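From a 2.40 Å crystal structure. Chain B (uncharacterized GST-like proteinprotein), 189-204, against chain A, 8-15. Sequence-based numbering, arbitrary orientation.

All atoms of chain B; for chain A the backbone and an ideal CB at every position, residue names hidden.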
# COMPACT_ATOMS: atom_id res chain seq x y z
N LEU B 189 -16.31 -2.56 25.09
CA LEU B 189 -17.27 -1.56 24.69
C LEU B 189 -17.23 -1.21 23.22
O LEU B 189 -18.21 -0.82 22.66
CB LEU B 189 -17.15 -0.34 25.57
CG LEU B 189 -17.23 -0.65 27.05
CD1 LEU B 189 -17.14 0.57 27.86
CD2 LEU B 189 -18.48 -1.36 27.38
N TRP B 190 -16.08 -1.37 22.61
CA TRP B 190 -15.88 -1.05 21.22
C TRP B 190 -16.79 -1.90 20.37
O TRP B 190 -17.31 -1.45 19.41
CB TRP B 190 -14.40 -1.20 20.87
CG TRP B 190 -14.02 -1.14 19.43
CD1 TRP B 190 -13.52 -2.14 18.70
CD2 TRP B 190 -14.07 -0.01 18.57
NE1 TRP B 190 -13.26 -1.73 17.45
CE2 TRP B 190 -13.59 -0.41 17.34
CE3 TRP B 190 -14.48 1.31 18.72
CZ2 TRP B 190 -13.51 0.44 16.26
CZ3 TRP B 190 -14.40 2.14 17.66
CH2 TRP B 190 -13.93 1.71 16.44
N PHE B 191 -17.02 -3.12 20.77
CA PHE B 191 -17.92 -3.96 20.04
C PHE B 191 -19.32 -3.42 20.02
O PHE B 191 -19.95 -3.48 19.04
CB PHE B 191 -17.93 -5.35 20.64
CG PHE B 191 -16.72 -6.14 20.37
CD1 PHE B 191 -16.70 -7.07 19.39
CD2 PHE B 191 -15.61 -5.95 21.11
CE1 PHE B 191 -15.59 -7.78 19.15
CE2 PHE B 191 -14.51 -6.65 20.86
CZ PHE B 191 -14.50 -7.57 19.89
N LEU B 192 -19.81 -2.94 21.13
CA LEU B 192 -21.17 -2.46 21.25
C LEU B 192 -21.48 -1.23 20.39
O LEU B 192 -22.57 -1.08 19.90
CB LEU B 192 -21.50 -2.21 22.69
CG LEU B 192 -21.89 -3.31 23.65
CD1 LEU B 192 -22.18 -4.58 23.03
CD2 LEU B 192 -20.85 -3.47 24.63
N LYS B 193 -20.48 -0.39 20.24
CA LYS B 193 -20.50 0.85 19.50
C LYS B 193 -20.61 0.68 18.00
O LYS B 193 -20.91 1.60 17.30
CB LYS B 193 -19.28 1.67 19.86
CG LYS B 193 -19.34 2.25 21.22
CD LYS B 193 -19.09 3.71 21.20
CE LYS B 193 -20.33 4.46 21.48
NZ LYS B 193 -20.08 5.81 21.96
N GLN B 194 -20.34 -0.52 17.54
CA GLN B 194 -20.42 -0.88 16.14
C GLN B 194 -21.77 -0.87 15.44
O GLN B 194 -21.83 -0.64 14.27
CB GLN B 194 -19.69 -2.18 15.88
CG GLN B 194 -18.33 -2.22 16.47
CD GLN B 194 -17.39 -1.31 15.81
OE1 GLN B 194 -17.19 -1.40 14.64
NE2 GLN B 194 -16.82 -0.42 16.55
N THR B 195 -22.84 -1.15 16.16
CA THR B 195 -24.17 -1.19 15.57
C THR B 195 -25.17 -0.35 16.34
O THR B 195 -25.01 -0.11 17.49
CB THR B 195 -24.69 -2.61 15.42
OG1 THR B 195 -25.23 -3.05 16.65
CG2 THR B 195 -23.63 -3.52 15.03
N PRO B 196 -26.21 0.11 15.66
CA PRO B 196 -27.22 0.96 16.26
C PRO B 196 -27.94 0.27 17.37
O PRO B 196 -28.23 0.84 18.38
CB PRO B 196 -28.16 1.19 15.09
CG PRO B 196 -27.33 1.18 13.98
CD PRO B 196 -26.22 0.26 14.21
N VAL B 197 -28.23 -0.99 17.16
CA VAL B 197 -28.86 -1.80 18.15
C VAL B 197 -28.06 -2.01 19.41
O VAL B 197 -28.61 -2.01 20.46
CB VAL B 197 -29.25 -3.11 17.55
CG1 VAL B 197 -29.54 -4.10 18.58
CG2 VAL B 197 -30.42 -2.92 16.68
N THR B 198 -26.75 -2.19 19.33
CA THR B 198 -25.98 -2.45 20.53
C THR B 198 -25.43 -1.22 21.23
O THR B 198 -25.03 -1.28 22.34
CB THR B 198 -24.87 -3.51 20.30
OG1 THR B 198 -23.94 -3.06 19.33
CG2 THR B 198 -25.46 -4.77 19.83
N ALA B 199 -25.45 -0.08 20.57
CA ALA B 199 -24.82 1.13 21.08
C ALA B 199 -25.35 1.69 22.40
O ALA B 199 -24.63 2.30 23.14
CB ALA B 199 -24.78 2.16 20.05
N PRO B 200 -26.62 1.48 22.67
CA PRO B 200 -27.25 1.91 23.90
C PRO B 200 -26.69 1.20 25.10
O PRO B 200 -26.73 1.73 26.17
CB PRO B 200 -28.69 1.57 23.66
CG PRO B 200 -28.84 1.73 22.26
CD PRO B 200 -27.62 1.20 21.65
N PHE B 201 -26.16 0.01 24.90
CA PHE B 201 -25.60 -0.72 26.00
C PHE B 201 -24.45 0.04 26.61
O PHE B 201 -24.27 -0.01 27.78
CB PHE B 201 -25.17 -2.10 25.55
CG PHE B 201 -26.30 -3.02 25.23
CD1 PHE B 201 -27.26 -3.29 26.14
CD2 PHE B 201 -26.36 -3.66 24.04
CE1 PHE B 201 -28.27 -4.14 25.84
CE2 PHE B 201 -27.37 -4.49 23.74
CZ PHE B 201 -28.32 -4.73 24.64
N VAL B 202 -23.70 0.77 25.80
CA VAL B 202 -22.76 1.76 26.30
C VAL B 202 -23.33 3.13 26.54
O VAL B 202 -23.07 3.74 27.53
CB VAL B 202 -21.66 1.99 25.31
CG1 VAL B 202 -20.57 2.70 25.93
CG2 VAL B 202 -21.19 0.73 24.75
N ASP B 203 -24.07 3.64 25.57
CA ASP B 203 -24.55 5.03 25.55
C ASP B 203 -25.59 5.42 26.59
O ASP B 203 -25.69 6.56 26.93
CB ASP B 203 -25.01 5.43 24.16
CG ASP B 203 -23.88 5.57 23.18
OD1 ASP B 203 -22.72 5.47 23.56
OD2 ASP B 203 -24.17 5.77 22.01
N ASP B 204 -26.37 4.48 27.07
CA ASP B 204 -27.38 4.78 28.07
C ASP B 204 -26.73 5.23 29.36
O ASP B 204 -27.38 5.80 30.20
CB ASP B 204 -28.26 3.59 28.35
CG ASP B 204 -29.56 3.65 27.62
OD1 ASP B 204 -30.25 4.67 27.70
OD2 ASP B 204 -29.91 2.66 26.98
N UNK A 8 -24.74 11.34 11.66
CA UNK A 8 -24.48 9.93 11.69
C UNK A 8 -23.93 9.44 12.99
O UNK A 8 -23.59 10.19 13.84
CB UNK A 8 -23.51 9.56 10.56
N UNK A 9 -23.84 8.14 13.13
CA UNK A 9 -23.20 7.60 14.28
C UNK A 9 -21.90 7.09 13.79
O UNK A 9 -21.83 6.19 13.02
CB UNK A 9 -24.03 6.52 14.98
N UNK A 10 -20.84 7.69 14.27
CA UNK A 10 -19.50 7.54 13.73
C UNK A 10 -18.91 6.15 13.79
O UNK A 10 -18.16 5.81 12.93
CB UNK A 10 -18.56 8.50 14.47
N UNK A 11 -19.22 5.38 14.80
CA UNK A 11 -18.67 4.07 14.92
C UNK A 11 -19.56 3.00 14.32
O UNK A 11 -19.25 1.85 14.39
CB UNK A 11 -18.40 3.76 16.39
N UNK A 12 -20.67 3.39 13.74
CA UNK A 12 -21.58 2.43 13.18
C UNK A 12 -21.13 1.93 11.83
O UNK A 12 -20.86 2.66 10.94
CB UNK A 12 -22.98 3.04 13.07
N UNK A 13 -21.07 0.62 11.71
CA UNK A 13 -20.76 -0.08 10.50
C UNK A 13 -21.79 0.21 9.47
O UNK A 13 -21.53 0.20 8.31
CB UNK A 13 -20.65 -1.59 10.74
N UNK A 14 -23.00 0.44 9.92
CA UNK A 14 -24.12 0.73 9.07
C UNK A 14 -24.03 2.05 8.34
O UNK A 14 -24.61 2.21 7.31
CB UNK A 14 -25.40 0.70 9.90
N UNK A 15 -23.27 2.98 8.89
CA UNK A 15 -23.10 4.29 8.34
C UNK A 15 -21.85 4.45 7.51
O UNK A 15 -21.53 5.54 7.12
CB UNK A 15 -23.10 5.32 9.47

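Position 8 lies beyond the reach of this stretch of chain B: its ideal CB finds nothing within 5.5 Å, and the extended backbone (-157/171) sets almost no limit on the choice. The residue is His A8, and it makes no contact here.

At position 9 the CA-to-CB bond points toward chain B, yet the ideal CB again has no neighbour within 5.5 Å. Whatever bridges that gap must be long. At the far side wait the carboxylate of Asp B203, already paired with Lys B193 through NZ and OD1 at 3.1 Å, and the methyl of Ala B199. A long side chain ending in a donor would suit, whether a flat aromatic with a hydroxyl, or an arginine or lysine if a second positive charge beside Lys B193 could be tolerated. The deposited residue is Tyr A9, with chi1 at t. Its OH donates a hydrogen bond to Asp B203 OD2 at 2.8 Å, although crowding in the model leaves both atoms less surely placed. The carboxylate meets the ring at its edge, as a phenol donor requires, while Ala B199 CB packs 3.9 Å from Tyr A9 CZ.

Position 10 points sideways, with nothing of this stretch within 5.5 Å of the ideal CB. Its phi of -63° and its place as the second residue of a type I turn, 9 to 12, make proline a natural candidate among many. It is Pro A10, which shapes the backbone and touches nothing in this stretch.

Position 11 is tightly defined. Its CB points toward chain B and lies 3.4 Å from Lys B193 O, an acceptor, with Trp B190 CZ3 at 4.5 Å. So near an acceptor, a short side chain with a hydroxyl fits best; serine or threonine would serve, and a methyl could also use the indole. Thr A11 does both: OG1 donates to Lys B193 O at 2.8 Å, and CG2 rests 3.8 Å from Trp B190 CZ3. Its backbone O receives a CA-H...O contact from Gln B194 CA at 3.4 Å, and a water joins that same O to Gln B194 OE1.

Position 12 points sideways, with CB 4.0 Å from Gln B194 O and 4.4 Å from Pro B196 CD. Alanine, serine or threonine would fit easily, though these distances do not exclude others. Ser A12 OG lies 3.5 Å from Pro B196 CD and also accepts a weak hydrogen bond from the backbone N of position 14, with OG to N at 3.2 Å.

At position 13 the backbone does the main work, its N donating to Gln B194 O at 3.0 Å and 167°. Proline is therefore excluded if that bond is to be kept. CA-to-CB points sideways, with the ideal CB 3.8 Å from Gln B194 O, and a longer side chain, an aliphatic one for instance, can reach the Gln B194 side chain. Leu A13 brings CD2 to 3.9 Å from Gln B194 OE1.

Position 14 points toward Pro B196, whose CD lies 4.4 Å from the ideal CB, inviting a broad apolar group. Phe A14 supplies it: CD2 lies 3.5 Å from Pro B196 CD, and Thr B195 CB meets the ring edge.

Position 15 is out of reach, and this stretch of chain B sets no preference there; Ala A15 makes no contact.

Chain A, residues 8-15: HYPTSLFA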
# COMPACT_ATOMS: atom_id res chain seq x y z
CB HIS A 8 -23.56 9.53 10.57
CG HIS A 8 -22.16 9.99 10.75
ND1 HIS A 8 -21.84 11.30 10.95
CD2 HIS A 8 -21.00 9.32 10.74
CE1 HIS A 8 -20.54 11.42 11.08
NE2 HIS A 8 -20.01 10.24 10.94
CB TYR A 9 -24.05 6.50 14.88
CG TYR A 9 -23.67 6.08 16.26
CD1 TYR A 9 -23.95 6.85 17.35
CD2 TYR A 9 -23.03 4.89 16.46
CE1 TYR A 9 -23.59 6.46 18.58
CE2 TYR A 9 -22.68 4.50 17.68
CZ TYR A 9 -22.95 5.28 18.73
OH TYR A 9 -22.59 4.86 19.94
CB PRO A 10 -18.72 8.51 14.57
CG PRO A 10 -19.66 9.52 14.88
CD PRO A 10 -20.93 8.86 15.13
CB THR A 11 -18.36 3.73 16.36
OG1 THR A 11 -19.48 4.03 17.17
CG2 THR A 11 -17.23 4.54 16.82
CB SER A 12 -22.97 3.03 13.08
OG SER A 12 -23.84 2.18 12.41
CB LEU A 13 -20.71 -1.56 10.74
CG LEU A 13 -19.67 -2.10 11.69
CD1 LEU A 13 -20.07 -3.45 12.07
CD2 LEU A 13 -18.38 -2.15 11.01
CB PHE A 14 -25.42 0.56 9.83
CG PHE A 14 -25.74 -0.85 10.17
CD1 PHE A 14 -26.53 -1.61 9.37
CD2 PHE A 14 -25.24 -1.43 11.30
CE1 PHE A 14 -26.79 -2.87 9.68
CE2 PHE A 14 -25.52 -2.69 11.60
CZ PHE A 14 -26.28 -3.41 10.80
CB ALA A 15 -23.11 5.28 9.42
O HOH W 1 -17.21 1.18 12.93
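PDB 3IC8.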